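Local coordinates for protein adenine phosphoribosyltransferase (Leishmania donovani, PDB 1QB7) that probably catalyses the salvage of adenine, joining it to 5-phospho-alpha-D-ribose 1-diphosphate to give AMP and diphosphate, and works as a homodimer, at residues T53-A56 with I57-L61; K217-T220 with G221-V224; A207-E210 with E211-G214. All coordinates share one frame; numbering follows the deposited sequence.

Contact 1: T53-A56 with I57-L61; sequences TLKA and IRDFL
D59 sits one turn beyond K55 on helix 51-67, and its backbone N donates to K55 O at 2.8 Å in a nearly straight bond (170°). Three more i to i+4 bonds run beside it: I57 N gives to T53 O, R58 N to L54 O and F60 N to A56 O, each at 3.0 Å, so the carbonyls of 53-56 are all taken up within the helix.

The polar side chains pair next to this turn. R58 turns side-on to its neighbour D59 and puts both NE and NH2 on the single oxygen OD1, each nitrogen 2.9 Å from D59 OD1; both come from the same face of the carboxylate, tilted out of its plane, while OD1 stays close to the guanidinium plane. Bends at chi2 (-78°) and chi3 (-52°) fold the arginine back for this grip. Its remaining nitrogen, NH1, forms a salt bridge with E92 of the second subunit, so R58 joins an intrahelical acid to one across the dimer interface. The extended K55 lies against the pair through its aliphatic part, K55 CG being 3.6 Å from D59 OD2 and 3.7 Å from R58 NH2. K55 NZ is not in contact with D59 OD2 (4.9 Å); any pull would be weak, and the amine makes a long, weak ion pair with E94 of the second subunit.

On the buried side, I57 CG1 lies 3.3 Å from T53 O, T53 OG1 is satisfied by S50 and S25 of the same chain, and L54 and I57 both pack on F85. A56 and F60 separately meet L18 of helix 17-25.

This is an amphipathic alpha-helix flanking the central sheet of a type I phosphoribosyltransferase fold, with its charged side contributing to the dimer interface.

Contact 2: K217-T220 with G221-V224; sequences KNYT and GPRV
Y219 and P222 are brought together by an irregular bend of the backbone with no helix or strand until V224: Y219 is extended, T220 turns the chain (-125/3), and G221 and P222 carry it onward in extended form. The tyrosine ring spans the inside of this bend. Its CG stands anti to the backbone N (chi1 176°), which sends the ring forward along the chain beneath G221, whose N lies 3.4 Å above the ring plane, over the centre.

At the far end Y219 OH donates to P222 O at 2.6 Å, a short bond that uses a lone pair in the carbonyl plane. G221 N over one face, with P222 O near the ring plane, would together limit the turning of the ring. Y219 CE2 also comes to 3.3 Å from G221 O.

Beyond the bend R223 reaches the second subunit, where its NH1 and NH2 donate to the backbone oxygens of N106 and A103; Y219 packs on L109 of that subunit. The arrangement is an irregular surface loop whose tyrosine hydroxyl bonds to a backbone carbonyl three residues on, leading into strand 224-226; there V224 pairs in parallel with a strand of the partner and carries a beta-sheet across the dimer interface.

Contact 3: A207-E210 with E211-G214; sequences ALTE and ENCG
N212 and T209 are tied together where the backbone leaves extended L208 and T209 (-124/-168) and winds through a short 3-10 turn at E210-N212, with N212 N bonded to T209 O and C213 N to E210 O, both at 3.0 Å. The N212 side chain folds back over this turn, with CG beside its own backbone N (chi1 -66°), and OD1 accepts T209 N at 3.0 Å on a lone pair in the amide plane.

A water also donates to N212 OD1 at 2.7 Å and to A207 O, which K23 NZ bonds as well, so two donors hold the amide oxygen. N212 ND2 is satisfied by the backbone oxygens of K23 and Y26, which leaves the amide gripped at both ends. L208 meets N212 at about a right angle, L208 CD2 lying 3.8 Å from N212 CG.

T209 OG1 accepts a weak bond from E211 N at 3.3 Å and gives a weak one to the same water. E210, bent at chi2, brings OE2 to 3.7 Å from C213 CB.

With T209 just ahead of the 3-10 turn, its reciprocal bonds with N212 and E211 resemble a capping box. The turn packs on W28, while L208, just before it, offers its O to R40 NH1, linking this loop to an arginine of the adenine and AMP pocket.

Contacts 3 and 2 follow each other in the loop between strands 203-204 and 224-226; their centres are 19 Å apart, and they meet where K217 CE packs 4.2 Å from E210 OE2. Contact 1, on helix 51-67, stands apart from both, its centre 21 Å from that of contact 3 and 33 Å from that of contact 2. Contact 3 is near the base pocket, with the side chain of L208 about 8 Å from the bound adenine. In contact 1 the side chain of I57 is about 14 Å from the bound adenine. Contact 2 lies away from the annotated binding residues. Contacts 1 and 2 instead share the dimer interface, each touching the second subunit.

Contact 1: T53-A56 with I57-L61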
ATOM      1  N   THR A  53     -14.518  -2.666   9.816  1.00 19.65           N
ATOM      2  CA  THR A  53     -13.457  -1.914  10.478  1.00 18.61           C
ATOM      3  C   THR A  53     -12.772  -0.945   9.516  1.00 17.06           C
ATOM      4  O   THR A  53     -12.536   0.213   9.859  1.00 17.16           O
ATOM      5  CB  THR A  53     -12.414  -2.851  11.133  1.00 20.15           C
ATOM      6  OG1 THR A  53     -13.089  -3.825  11.937  1.00 20.76           O
ATOM      7  CG2 THR A  53     -11.466  -2.060  12.030  1.00 18.72           C
ATOM      8  N   LEU A  54     -12.493  -1.403   8.300  1.00 16.60           N
ATOM      9  CA  LEU A  54     -11.843  -0.555   7.308  1.00 16.59           C
ATOM     10  C   LEU A  54     -12.730   0.660   7.005  1.00 18.09           C
ATOM     11  O   LEU A  54     -12.251   1.800   6.959  1.00 18.37           O
ATOM     12  CB  LEU A  54     -11.566  -1.352   6.032  1.00 17.26           C
ATOM     13  CG  LEU A  54     -10.571  -0.763   5.034  1.00 17.12           C
ATOM     14  CD1 LEU A  54      -9.180  -0.635   5.652  1.00 14.76           C
ATOM     15  CD2 LEU A  54     -10.525  -1.662   3.817  1.00 19.61           C
ATOM     16  N   LYS A  55     -14.031   0.416   6.858  1.00 16.61           N
ATOM     17  CA  LYS A  55     -14.985   1.479   6.578  1.00 17.46           C
ATOM     18  C   LYS A  55     -15.069   2.472   7.743  1.00 16.63           C
ATOM     19  O   LYS A  55     -15.134   3.684   7.534  1.00 16.19           O
ATOM     20  CB  LYS A  55     -16.366   0.891   6.276  1.00 18.52           C
ATOM     21  CG  LYS A  55     -17.377   1.927   5.823  1.00 24.72           C
ATOM     22  CD  LYS A  55     -18.733   1.318   5.557  1.00 29.06           C
ATOM     23  CE  LYS A  55     -19.752   2.405   5.258  1.00 36.64           C
ATOM     24  NZ  LYS A  55     -21.113   1.851   4.973  1.00 44.11           N
ATOM     25  N   ALA A  56     -15.029   1.954   8.967  1.00 16.47           N
ATOM     26  CA  ALA A  56     -15.094   2.798  10.158  1.00 17.01           C
ATOM     27  C   ALA A  56     -13.898   3.748  10.221  1.00 15.85           C
ATOM     28  O   ALA A  56     -14.048   4.919  10.574  1.00 17.03           O
ATOM     29  CB  ALA A  56     -15.170   1.942  11.414  1.00 17.12           C
ATOM     30  N   ILE A  57     -12.717   3.244   9.867  1.00 14.85           N
ATOM     31  CA  ILE A  57     -11.496   4.051   9.862  1.00 14.14           C
ATOM     32  C   ILE A  57     -11.617   5.128   8.788  1.00 16.11           C
ATOM     33  O   ILE A  57     -11.351   6.304   9.037  1.00 16.04           O
ATOM     34  CB  ILE A  57     -10.258   3.196   9.543  1.00 14.13           C
ATOM     35  CG1 ILE A  57      -9.996   2.204  10.675  1.00 12.14           C
ATOM     36  CG2 ILE A  57      -9.047   4.089   9.296  1.00 14.37           C
ATOM     37  CD1 ILE A  57      -8.975   1.158  10.332  1.00 13.85           C
ATOM     38  N   ARG A  58     -12.027   4.711   7.593  1.00 16.83           N
ATOM     39  CA  ARG A  58     -12.193   5.619   6.463  1.00 16.70           C
ATOM     40  C   ARG A  58     -13.181   6.738   6.815  1.00 17.05           C
ATOM     41  O   ARG A  58     -12.876   7.919   6.649  1.00 17.99           O
ATOM     42  CB  ARG A  58     -12.687   4.830   5.247  1.00 15.89           C
ATOM     43  CG  ARG A  58     -12.623   5.560   3.919  1.00 16.21           C
ATOM     44  CD  ARG A  58     -13.758   6.556   3.741  1.00 17.53           C
ATOM     45  NE  ARG A  58     -15.064   5.945   3.973  1.00 20.32           N
ATOM     46  CZ  ARG A  58     -15.742   5.231   3.076  1.00 21.64           C
ATOM     47  NH1 ARG A  58     -15.249   5.031   1.859  1.00 19.20           N
ATOM     48  NH2 ARG A  58     -16.925   4.720   3.398  1.00 21.30           N
ATOM     49  N   ASP A  59     -14.354   6.359   7.314  1.00 16.90           N
ATOM     50  CA  ASP A  59     -15.384   7.334   7.678  1.00 18.16           C
ATOM     51  C   ASP A  59     -14.921   8.324   8.738  1.00 16.60           C
ATOM     52  O   ASP A  59     -15.120   9.527   8.597  1.00 16.92           O
ATOM     53  CB  ASP A  59     -16.654   6.631   8.174  1.00 17.11           C
ATOM     54  CG  ASP A  59     -17.389   5.894   7.076  1.00 16.14           C
ATOM     55  OD1 ASP A  59     -17.177   6.199   5.887  1.00 19.14           O
ATOM     56  OD2 ASP A  59     -18.198   5.007   7.407  1.00 20.48           O
ATOM     57  N   PHE A  60     -14.304   7.809   9.796  1.00 17.68           N
ATOM     58  CA  PHE A  60     -13.827   8.642  10.889  1.00 18.57           C
ATOM     59  C   PHE A  60     -12.788   9.680  10.454  1.00 18.73           C
ATOM     60  O   PHE A  60     -12.962  10.875  10.696  1.00 18.40           O
ATOM     61  CB  PHE A  60     -13.274   7.771  12.024  1.00 18.39           C
ATOM     62  CG  PHE A  60     -12.817   8.557  13.222  1.00 20.92           C
ATOM     63  CD1 PHE A  60     -13.708   8.874  14.246  1.00 22.01           C
ATOM     64  CD2 PHE A  60     -11.506   9.025  13.307  1.00 21.38           C
ATOM     65  CE1 PHE A  60     -13.304   9.648  15.334  1.00 20.36           C
ATOM     66  CE2 PHE A  60     -11.092   9.800  14.392  1.00 22.11           C
ATOM     67  CZ  PHE A  60     -11.999  10.112  15.406  1.00 21.75           C
ATOM     68  N   LEU A  61     -11.716   9.226   9.805  1.00 17.81           N
ATOM     69  CA  LEU A  61     -10.654  10.130   9.367  1.00 15.64           C
ATOM     70  C   LEU A  61     -11.103  11.126   8.301  1.00 16.78           C
ATOM     71  O   LEU A  61     -10.685  12.285   8.313  1.00 17.99           O
ATOM     72  CB  LEU A  61      -9.423   9.335   8.925  1.00 14.49           C
ATOM     73  CG  LEU A  61      -8.760   8.588  10.092  1.00 16.72           C
ATOM     74  CD1 LEU A  61      -7.591   7.741   9.611  1.00 15.73           C
ATOM     75  CD2 LEU A  61      -8.294   9.582  11.145  1.00 15.49           C
TER

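Contact 2: K217-T220 with G221-V224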
ATOM      1  N   LYS A 217      -2.801 -22.307  18.296  1.00 32.74           N
ATOM      2  CA  LYS A 217      -2.567 -23.007  19.550  1.00 35.27           C
ATOM      3  C   LYS A 217      -2.241 -24.477  19.322  1.00 33.54           C
ATOM      4  O   LYS A 217      -2.800 -25.119  18.436  1.00 31.38           O
ATOM      5  CB  LYS A 217      -3.784 -22.882  20.467  1.00 39.68           C
ATOM      6  CG  LYS A 217      -4.009 -21.486  21.003  1.00 44.10           C
ATOM      7  CD  LYS A 217      -5.205 -21.440  21.946  1.00 48.94           C
ATOM      8  CE  LYS A 217      -5.361 -20.046  22.540  1.00 51.63           C
ATOM      9  NZ  LYS A 217      -6.545 -19.897  23.433  1.00 52.07           N
ATOM     10  N   ASN A 218      -1.311 -24.991  20.116  1.00 33.45           N
ATOM     11  CA  ASN A 218      -0.893 -26.387  20.036  1.00 33.76           C
ATOM     12  C   ASN A 218      -0.472 -26.795  18.628  1.00 33.45           C
ATOM     13  O   ASN A 218      -0.749 -27.911  18.194  1.00 34.37           O
ATOM     14  CB  ASN A 218      -2.010 -27.309  20.550  1.00 33.58           C
ATOM     15  CG  ASN A 218      -2.371 -27.041  22.007  1.00 35.65           C
ATOM     16  OD1 ASN A 218      -1.517 -27.083  22.894  1.00 35.16           O
ATOM     17  ND2 ASN A 218      -3.646 -26.769  22.256  1.00 35.70           N
ATOM     18  N   TYR A 219       0.183 -25.878  17.914  1.00 33.07           N
ATOM     19  CA  TYR A 219       0.658 -26.130  16.551  1.00 30.64           C
ATOM     20  C   TYR A 219       2.169 -26.370  16.584  1.00 30.71           C
ATOM     21  O   TYR A 219       2.898 -25.658  17.273  1.00 31.63           O
ATOM     22  CB  TYR A 219       0.313 -24.942  15.646  1.00 29.50           C
ATOM     23  CG  TYR A 219       0.839 -25.044  14.226  1.00 29.15           C
ATOM     24  CD1 TYR A 219       0.347 -26.007  13.343  1.00 29.21           C
ATOM     25  CD2 TYR A 219       1.837 -24.179  13.768  1.00 26.57           C
ATOM     26  CE1 TYR A 219       0.839 -26.105  12.034  1.00 28.52           C
ATOM     27  CE2 TYR A 219       2.334 -24.268  12.470  1.00 25.94           C
ATOM     28  CZ  TYR A 219       1.833 -25.232  11.606  1.00 27.12           C
ATOM     29  OH  TYR A 219       2.330 -25.330  10.323  1.00 24.71           O
ATOM     30  N   THR A 220       2.632 -27.373  15.841  1.00 31.64           N
ATOM     31  CA  THR A 220       4.056 -27.719  15.808  1.00 32.68           C
ATOM     32  C   THR A 220       4.706 -27.746  14.419  1.00 32.33           C
ATOM     33  O   THR A 220       5.885 -28.086  14.289  1.00 34.82           O
ATOM     34  CB  THR A 220       4.330 -29.082  16.515  1.00 32.57           C
ATOM     35  OG1 THR A 220       3.618 -30.136  15.849  1.00 32.68           O
ATOM     36  CG2 THR A 220       3.897 -29.027  17.978  1.00 35.10           C
ATOM     37  N   GLY A 221       3.948 -27.399  13.385  1.00 28.92           N
ATOM     38  CA  GLY A 221       4.507 -27.396  12.046  1.00 28.08           C
ATOM     39  C   GLY A 221       5.261 -26.114  11.742  1.00 28.72           C
ATOM     40  O   GLY A 221       5.479 -25.294  12.637  1.00 28.33           O
ATOM     41  N   PRO A 222       5.688 -25.916  10.483  1.00 28.60           N
ATOM     42  CA  PRO A 222       6.424 -24.720  10.058  1.00 27.46           C
ATOM     43  C   PRO A 222       5.483 -23.526   9.916  1.00 25.84           C
ATOM     44  O   PRO A 222       4.271 -23.707   9.798  1.00 25.31           O
ATOM     45  CB  PRO A 222       6.987 -25.145   8.705  1.00 29.42           C
ATOM     46  CG  PRO A 222       5.904 -26.027   8.168  1.00 29.87           C
ATOM     47  CD  PRO A 222       5.558 -26.875   9.369  1.00 29.23           C
ATOM     48  N   ARG A 223       6.033 -22.314   9.948  1.00 24.35           N
ATOM     49  CA  ARG A 223       5.209 -21.116   9.809  1.00 23.22           C
ATOM     50  C   ARG A 223       4.766 -20.908   8.362  1.00 23.20           C
ATOM     51  O   ARG A 223       3.664 -20.422   8.105  1.00 22.81           O
ATOM     52  CB  ARG A 223       5.942 -19.866  10.304  1.00 22.22           C
ATOM     53  CG  ARG A 223       5.044 -18.628  10.304  1.00 23.16           C
ATOM     54  CD  ARG A 223       5.729 -17.392  10.853  1.00 22.52           C
ATOM     55  NE  ARG A 223       6.525 -16.661   9.871  1.00 21.51           N
ATOM     56  CZ  ARG A 223       6.096 -15.598   9.191  1.00 21.17           C
ATOM     57  NH1 ARG A 223       4.850 -15.157   9.340  1.00 19.00           N
ATOM     58  NH2 ARG A 223       6.904 -14.988   8.332  1.00 19.59           N
ATOM     59  N   VAL A 224       5.621 -21.304   7.422  1.00 23.10           N
ATOM     60  CA  VAL A 224       5.342 -21.147   5.991  1.00 22.87           C
ATOM     61  C   VAL A 224       5.239 -22.492   5.259  1.00 22.20           C
ATOM     62  O   VAL A 224       6.102 -23.362   5.398  1.00 21.08           O
ATOM     63  CB  VAL A 224       6.435 -20.278   5.307  1.00 22.46           C
ATOM     64  CG1 VAL A 224       6.071 -19.996   3.857  1.00 22.62           C
ATOM     65  CG2 VAL A 224       6.635 -18.981   6.071  1.00 20.90           C
TER

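Contact 3: A207-E210 with E211-G214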
ATOM      1  N   ALA A 207      -4.821  -2.078  24.739  1.00 19.57           N
ATOM      2  CA  ALA A 207      -6.198  -2.529  24.622  1.00 18.17           C
ATOM      3  C   ALA A 207      -6.258  -3.958  24.089  1.00 20.12           C
ATOM      4  O   ALA A 207      -7.289  -4.620  24.191  1.00 22.05           O
ATOM      5  CB  ALA A 207      -6.974  -1.604  23.714  1.00 18.95           C
ATOM      6  N   LEU A 208      -5.161  -4.421  23.493  1.00 20.40           N
ATOM      7  CA  LEU A 208      -5.099  -5.769  22.941  1.00 19.45           C
ATOM      8  C   LEU A 208      -4.726  -6.748  24.032  1.00 20.80           C
ATOM      9  O   LEU A 208      -3.793  -6.515  24.792  1.00 22.50           O
ATOM     10  CB  LEU A 208      -4.080  -5.842  21.805  1.00 17.89           C
ATOM     11  CG  LEU A 208      -4.309  -4.866  20.650  1.00 18.12           C
ATOM     12  CD1 LEU A 208      -3.326  -5.173  19.541  1.00 18.45           C
ATOM     13  CD2 LEU A 208      -5.739  -4.956  20.140  1.00 15.33           C
ATOM     14  N   THR A 209      -5.454  -7.854  24.099  1.00 22.62           N
ATOM     15  CA  THR A 209      -5.215  -8.869  25.115  1.00 23.06           C
ATOM     16  C   THR A 209      -4.958 -10.223  24.456  1.00 25.21           C
ATOM     17  O   THR A 209      -4.756 -10.300  23.244  1.00 23.64           O
ATOM     18  CB  THR A 209      -6.434  -8.980  26.069  1.00 22.12           C
ATOM     19  OG1 THR A 209      -7.583  -9.416  25.334  1.00 22.23           O
ATOM     20  CG2 THR A 209      -6.750  -7.629  26.704  1.00 21.60           C
ATOM     21  N   GLU A 210      -4.966 -11.282  25.264  1.00 25.52           N
ATOM     22  CA  GLU A 210      -4.756 -12.638  24.770  1.00 26.26           C
ATOM     23  C   GLU A 210      -5.884 -13.047  23.812  1.00 25.13           C
ATOM     24  O   GLU A 210      -5.689 -13.900  22.939  1.00 23.00           O
ATOM     25  CB  GLU A 210      -4.659 -13.612  25.951  1.00 30.77           C
ATOM     26  CG  GLU A 210      -4.609 -15.098  25.574  1.00 38.16           C
ATOM     27  CD  GLU A 210      -3.424 -15.466  24.682  1.00 41.96           C
ATOM     28  OE1 GLU A 210      -2.417 -14.720  24.666  1.00 41.98           O
ATOM     29  OE2 GLU A 210      -3.503 -16.518  24.001  1.00 43.45           O
ATOM     30  N   GLU A 211      -7.051 -12.420  23.964  1.00 23.04           N
ATOM     31  CA  GLU A 211      -8.194 -12.700  23.096  1.00 24.32           C
ATOM     32  C   GLU A 211      -7.900 -12.257  21.661  1.00 23.41           C
ATOM     33  O   GLU A 211      -8.551 -12.714  20.721  1.00 24.64           O
ATOM     34  CB  GLU A 211      -9.452 -12.000  23.604  1.00 24.80           C
ATOM     35  CG  GLU A 211      -9.917 -12.494  24.961  1.00 31.62           C
ATOM     36  CD  GLU A 211     -11.286 -11.969  25.352  1.00 34.55           C
ATOM     37  OE1 GLU A 211     -11.757 -10.968  24.757  1.00 34.59           O
ATOM     38  OE2 GLU A 211     -11.894 -12.571  26.262  1.00 36.21           O
ATOM     39  N   ASN A 212      -6.920 -11.366  21.510  1.00 22.15           N
ATOM     40  CA  ASN A 212      -6.502 -10.859  20.200  1.00 21.18           C
ATOM     41  C   ASN A 212      -5.349 -11.681  19.606  1.00 21.71           C
ATOM     42  O   ASN A 212      -4.877 -11.390  18.507  1.00 20.85           O
ATOM     43  CB  ASN A 212      -6.063  -9.390  20.292  1.00 19.34           C
ATOM     44  CG  ASN A 212      -7.203  -8.454  20.648  1.00 20.16           C
ATOM     45  OD1 ASN A 212      -7.333  -8.028  21.797  1.00 21.13           O
ATOM     46  ND2 ASN A 212      -8.022  -8.111  19.659  1.00 16.41           N
ATOM     47  N   CYS A 213      -4.882 -12.694  20.332  1.00 21.69           N
ATOM     48  CA  CYS A 213      -3.784 -13.515  19.830  1.00 22.10           C
ATOM     49  C   CYS A 213      -4.226 -14.387  18.657  1.00 21.59           C
ATOM     50  O   CYS A 213      -5.188 -15.151  18.771  1.00 19.88           O
ATOM     51  CB  CYS A 213      -3.200 -14.394  20.936  1.00 21.47           C
ATOM     52  SG  CYS A 213      -1.711 -15.288  20.418  1.00 23.23           S
ATOM     53  N   GLY A 214      -3.525 -14.249  17.533  1.00 21.30           N
ATOM     54  CA  GLY A 214      -3.835 -15.025  16.342  1.00 21.92           C
ATOM     55  C   GLY A 214      -2.991 -16.282  16.175  1.00 23.49           C
ATOM     56  O   GLY A 214      -3.151 -17.007  15.191  1.00 22.21           O
TER
HETATM   57  O   HOH W   1      -9.096  -6.991  23.605  1.00 27.02           O